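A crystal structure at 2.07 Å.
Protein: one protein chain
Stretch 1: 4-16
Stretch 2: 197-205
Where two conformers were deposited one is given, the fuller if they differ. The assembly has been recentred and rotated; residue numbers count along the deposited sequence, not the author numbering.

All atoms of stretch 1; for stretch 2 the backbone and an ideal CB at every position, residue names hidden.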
# COMPACT_ATOMS: atom_id res chain seq x y z
N MSE A 4 -6.28 16.59 0.98
CA MSE A 4 -5.11 15.80 1.42
C MSE A 4 -5.39 14.30 1.63
O MSE A 4 -4.49 13.50 1.45
CB MSE A 4 -4.60 16.29 2.76
CG MSE A 4 -3.12 16.46 2.79
SE MSE A 4 -2.74 18.36 2.83
CE MSE A 4 -2.70 18.60 4.79
N VAL A 5 -6.58 13.98 2.13
CA VAL A 5 -7.12 12.64 2.14
C VAL A 5 -8.37 12.66 1.27
O VAL A 5 -9.32 13.37 1.56
CB VAL A 5 -7.51 12.12 3.56
CG1 VAL A 5 -7.93 10.61 3.49
CG2 VAL A 5 -6.35 12.32 4.50
N LYS A 6 -8.35 11.88 0.20
CA LYS A 6 -9.41 11.99 -0.79
C LYS A 6 -10.39 10.83 -0.72
O LYS A 6 -11.28 10.73 -1.55
CB LYS A 6 -8.80 12.16 -2.18
CG LYS A 6 -7.55 13.16 -2.16
CD LYS A 6 -7.35 14.11 -3.38
CE LYS A 6 -8.31 13.82 -4.57
NZ LYS A 6 -7.89 14.37 -5.89
N ILE A 7 -10.20 9.95 0.27
CA ILE A 7 -11.17 8.90 0.60
C ILE A 7 -11.59 9.07 2.05
O ILE A 7 -10.92 9.78 2.79
CB ILE A 7 -10.60 7.47 0.32
CG1 ILE A 7 -9.35 7.15 1.16
CG2 ILE A 7 -10.27 7.31 -1.16
CD1 ILE A 7 -8.74 5.72 0.84
N GLU A 8 -12.68 8.43 2.44
CA GLU A 8 -13.13 8.42 3.83
C GLU A 8 -12.11 7.75 4.78
O GLU A 8 -11.55 6.71 4.43
CB GLU A 8 -14.47 7.68 3.92
CG GLU A 8 -15.68 8.62 3.87
CD GLU A 8 -16.97 7.86 4.16
OE1 GLU A 8 -17.72 8.24 5.11
OE2 GLU A 8 -17.21 6.86 3.44
N VAL A 9 -11.90 8.35 5.95
CA VAL A 9 -11.05 7.81 6.98
C VAL A 9 -11.78 6.86 7.93
O VAL A 9 -13.00 6.85 7.99
CB VAL A 9 -10.33 8.94 7.74
CG1 VAL A 9 -9.69 9.86 6.72
CG2 VAL A 9 -11.31 9.76 8.69
N ALA A 10 -11.01 6.01 8.61
CA ALA A 10 -11.49 5.17 9.70
C ALA A 10 -12.59 4.24 9.21
O ALA A 10 -13.56 4.00 9.93
CB ALA A 10 -11.97 6.03 10.89
N LYS A 11 -12.42 3.72 7.99
CA LYS A 11 -13.41 2.89 7.33
C LYS A 11 -12.71 1.89 6.39
O LYS A 11 -11.80 2.28 5.66
CB LYS A 11 -14.33 3.81 6.52
CG LYS A 11 -15.23 3.14 5.49
CD LYS A 11 -16.15 4.13 4.77
CE LYS A 11 -17.46 4.39 5.54
NZ LYS A 11 -17.38 5.35 6.72
N PRO A 12 -13.12 0.60 6.41
CA PRO A 12 -12.50 -0.38 5.49
C PRO A 12 -12.98 -0.11 4.07
O PRO A 12 -14.14 0.16 3.89
CB PRO A 12 -13.02 -1.72 5.98
CG PRO A 12 -14.28 -1.40 6.66
CD PRO A 12 -14.07 -0.04 7.33
N ILE A 13 -12.06 -0.13 3.12
CA ILE A 13 -12.32 0.09 1.71
C ILE A 13 -11.62 -0.99 0.92
O ILE A 13 -10.43 -1.25 1.14
CB ILE A 13 -11.76 1.48 1.22
CG1 ILE A 13 -12.37 2.62 2.05
CG2 ILE A 13 -12.06 1.68 -0.31
CD1 ILE A 13 -11.51 3.89 2.14
N ASN A 14 -12.35 -1.59 -0.01
CA ASN A 14 -11.77 -2.56 -0.91
C ASN A 14 -11.29 -1.89 -2.22
O ASN A 14 -12.11 -1.59 -3.07
CB ASN A 14 -12.79 -3.65 -1.17
CG ASN A 14 -12.33 -4.69 -2.15
OD1 ASN A 14 -11.21 -4.71 -2.62
ND2 ASN A 14 -13.27 -5.56 -2.53
N PHE A 15 -9.98 -1.70 -2.38
CA PHE A 15 -9.45 -0.98 -3.58
C PHE A 15 -9.75 -1.73 -4.85
O PHE A 15 -9.97 -1.11 -5.88
CB PHE A 15 -7.93 -0.71 -3.46
CG PHE A 15 -7.59 0.32 -2.42
CD1 PHE A 15 -8.56 1.15 -1.90
CD2 PHE A 15 -6.30 0.47 -1.97
CE1 PHE A 15 -8.24 2.16 -0.99
CE2 PHE A 15 -5.97 1.45 -1.07
CZ PHE A 15 -6.93 2.29 -0.57
N ASN A 16 -9.80 -3.06 -4.76
CA ASN A 16 -10.20 -3.82 -5.92
C ASN A 16 -11.60 -3.42 -6.49
O ASN A 16 -11.84 -3.41 -7.70
CB ASN A 16 -10.10 -5.34 -5.64
CG ASN A 16 -9.36 -6.04 -6.75
OD1 ASN A 16 -9.60 -5.78 -7.97
ND2 ASN A 16 -8.35 -6.84 -6.35
N UNK A 197 -8.60 -9.13 4.67
CA UNK A 197 -7.56 -9.28 3.65
C UNK A 197 -8.05 -8.62 2.35
O UNK A 197 -9.15 -8.90 1.91
CB UNK A 197 -7.22 -10.75 3.42
N UNK A 198 -7.20 -7.82 1.71
CA UNK A 198 -7.55 -7.11 0.48
C UNK A 198 -8.17 -5.75 0.74
O UNK A 198 -8.37 -4.99 -0.17
CB UNK A 198 -8.51 -7.96 -0.35
N UNK A 199 -8.46 -5.41 1.99
CA UNK A 199 -9.04 -4.09 2.30
C UNK A 199 -8.00 -3.19 2.91
O UNK A 199 -6.95 -3.65 3.43
CB UNK A 199 -10.23 -4.22 3.25
N UNK A 200 -8.29 -1.91 2.85
CA UNK A 200 -7.44 -0.87 3.37
C UNK A 200 -8.23 0.13 4.18
O UNK A 200 -9.45 0.21 4.10
CB UNK A 200 -6.70 -0.16 2.23
N UNK A 201 -7.53 0.94 4.94
CA UNK A 201 -8.16 2.04 5.68
C UNK A 201 -7.15 3.15 5.94
O UNK A 201 -5.93 2.92 6.06
CB UNK A 201 -8.75 1.54 7.00
N UNK A 202 -7.66 4.35 6.12
CA UNK A 202 -6.83 5.47 6.51
C UNK A 202 -6.99 5.76 8.00
O UNK A 202 -8.11 5.89 8.50
CB UNK A 202 -7.18 6.71 5.68
N UNK A 203 -5.87 5.87 8.70
CA UNK A 203 -5.84 6.26 10.10
C UNK A 203 -5.31 7.67 10.05
O UNK A 203 -4.12 7.86 9.76
CB UNK A 203 -4.99 5.33 10.97
N UNK A 204 -6.17 8.65 10.35
CA UNK A 204 -5.79 10.06 10.18
C UNK A 204 -4.79 10.62 11.19
O UNK A 204 -4.72 10.17 12.36
CB UNK A 204 -7.06 10.92 10.24
N UNK A 205 -4.08 11.65 10.73
CA UNK A 205 -2.98 12.28 11.46
C UNK A 205 -3.47 12.80 12.78
O UNK A 205 -4.57 13.30 12.86
CB UNK A 205 -2.35 13.41 10.65

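Position 197 lies beyond the reach of stretch 1: nothing of that segment comes within 5.5 Å of its ideal CB. Stretch 1 therefore sets no requirement, and many side chains would do. The deposited residue is Lys 197, extended with all four chi angles t and making no contact with stretch 1.

At position 198 the backbone decides. With phi/psi of 89/-7, a CB would be jammed against the carbonyl O of the preceding residue, which calls for glycine. Gly 198 is found. Its carbonyl takes part in the contact through water 2, which donates to Gly 198 O (2.6 Å) and accepts from Phe 15 N (3.1 Å), bridging a gap too wide for a direct bond.

Position 199 lies alongside Asn 14, CA to CA 4.5 Å, and its CA-to-CB bond points to the face of the sheet that carries the Asn 14 side chain. The ideal CB is 3.6 Å from Ile 13 O and 4.6 Å from Pro 12 CB; no charge of stretch 1 lies nearby, so a long side chain, polar or aliphatic, could lie along this surface. The residue is Glu 199, with chi1 m and chi2 t. Its CG lies 4.4 Å from Asn 14 CB, and OE1 comes to 3.7 Å from Pro 12 CB, a packing contact. Its CA also makes a CA-H...O contact with Ile 13 O at 3.4 Å.

Position 200 is the antiparallel partner of Ile 13, and both side chains take the other face. Two backbone bonds fix the register, Ile 13 N to the O of 200 and the N of 200 to Ile 13 O, both 2.8 Å. The ideal CB is just 3.7 Å from Phe 15 CZ, so a small residue such as alanine, serine or perhaps threonine fits most readily against the ring. It is Ser 200. Its CB sits over the ring face, 4.0 Å from the centroid in a CH-pi contact, while OG lies 3.4 Å from Phe 15 CE2 and hydrogen-bonds to water 2 at 2.8 Å.

At position 201 the CB points sideways, with Lys 11 O 3.4 Å away and Pro 12 CA at 4.5 Å. Alanine would suit, as would a larger residue whose chain turned away from the carbonyl. Ala 201 places its methyl group there.

Position 202 points toward an apolar pocket formed by Val 5, Ile 7 and Val 9, suited to valine, isoleucine or perhaps leucine. Val 202, chi1 t, directs CG1 to Val 5 CG1 (4.1 Å) and Val 9 CG1 (3.9 Å), and CG2 to Ile 7 CD1 (4.0 Å). Its carbonyl O accepts from Ala 10 N at 2.9 Å, and its N donates to water 1, which also donates to Glu 8 O and Lys 11 O.

Position 203 points away, leaving the choice open; Leu 203 makes no contact. Position 204 turns toward Val 9, its ideal CB 4.5 Å from CG1, and a compact apolar residue fits its phi of -72°, proline included. Pro 204 packs CG against Val 9 CG2 at 4.2 Å. Position 205 is out of reach and unconstrained; it is Ala 205.

Stretch 2 197-205: KGESAVLPA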
# COMPACT_ATOMS: atom_id res chain seq x y z
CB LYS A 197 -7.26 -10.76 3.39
CG LYS A 197 -6.31 -10.98 2.26
CD LYS A 197 -6.21 -12.45 1.92
CE LYS A 197 -5.27 -12.63 0.72
NZ LYS A 197 -4.97 -14.09 0.56
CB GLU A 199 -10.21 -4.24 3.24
CG GLU A 199 -11.39 -5.14 2.68
CD GLU A 199 -12.54 -5.31 3.72
OE1 GLU A 199 -12.29 -5.20 4.97
OE2 GLU A 199 -13.68 -5.61 3.31
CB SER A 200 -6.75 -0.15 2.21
OG SER A 200 -6.11 -1.05 1.30
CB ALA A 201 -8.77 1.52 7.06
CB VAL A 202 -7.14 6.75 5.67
CG1 VAL A 202 -6.32 7.97 6.18
CG2 VAL A 202 -6.83 6.48 4.22
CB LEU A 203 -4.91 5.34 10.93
CG LEU A 203 -4.97 3.83 10.65
CD1 LEU A 203 -3.90 3.05 11.48
CD2 LEU A 203 -6.36 3.34 10.94
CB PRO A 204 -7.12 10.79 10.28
CG PRO A 204 -7.94 9.92 11.17
CD PRO A 204 -7.53 8.50 10.88
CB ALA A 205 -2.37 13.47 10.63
O HOH W 1 -10.53 4.60 5.55
O HOH W 2 -7.59 -2.55 -0.53
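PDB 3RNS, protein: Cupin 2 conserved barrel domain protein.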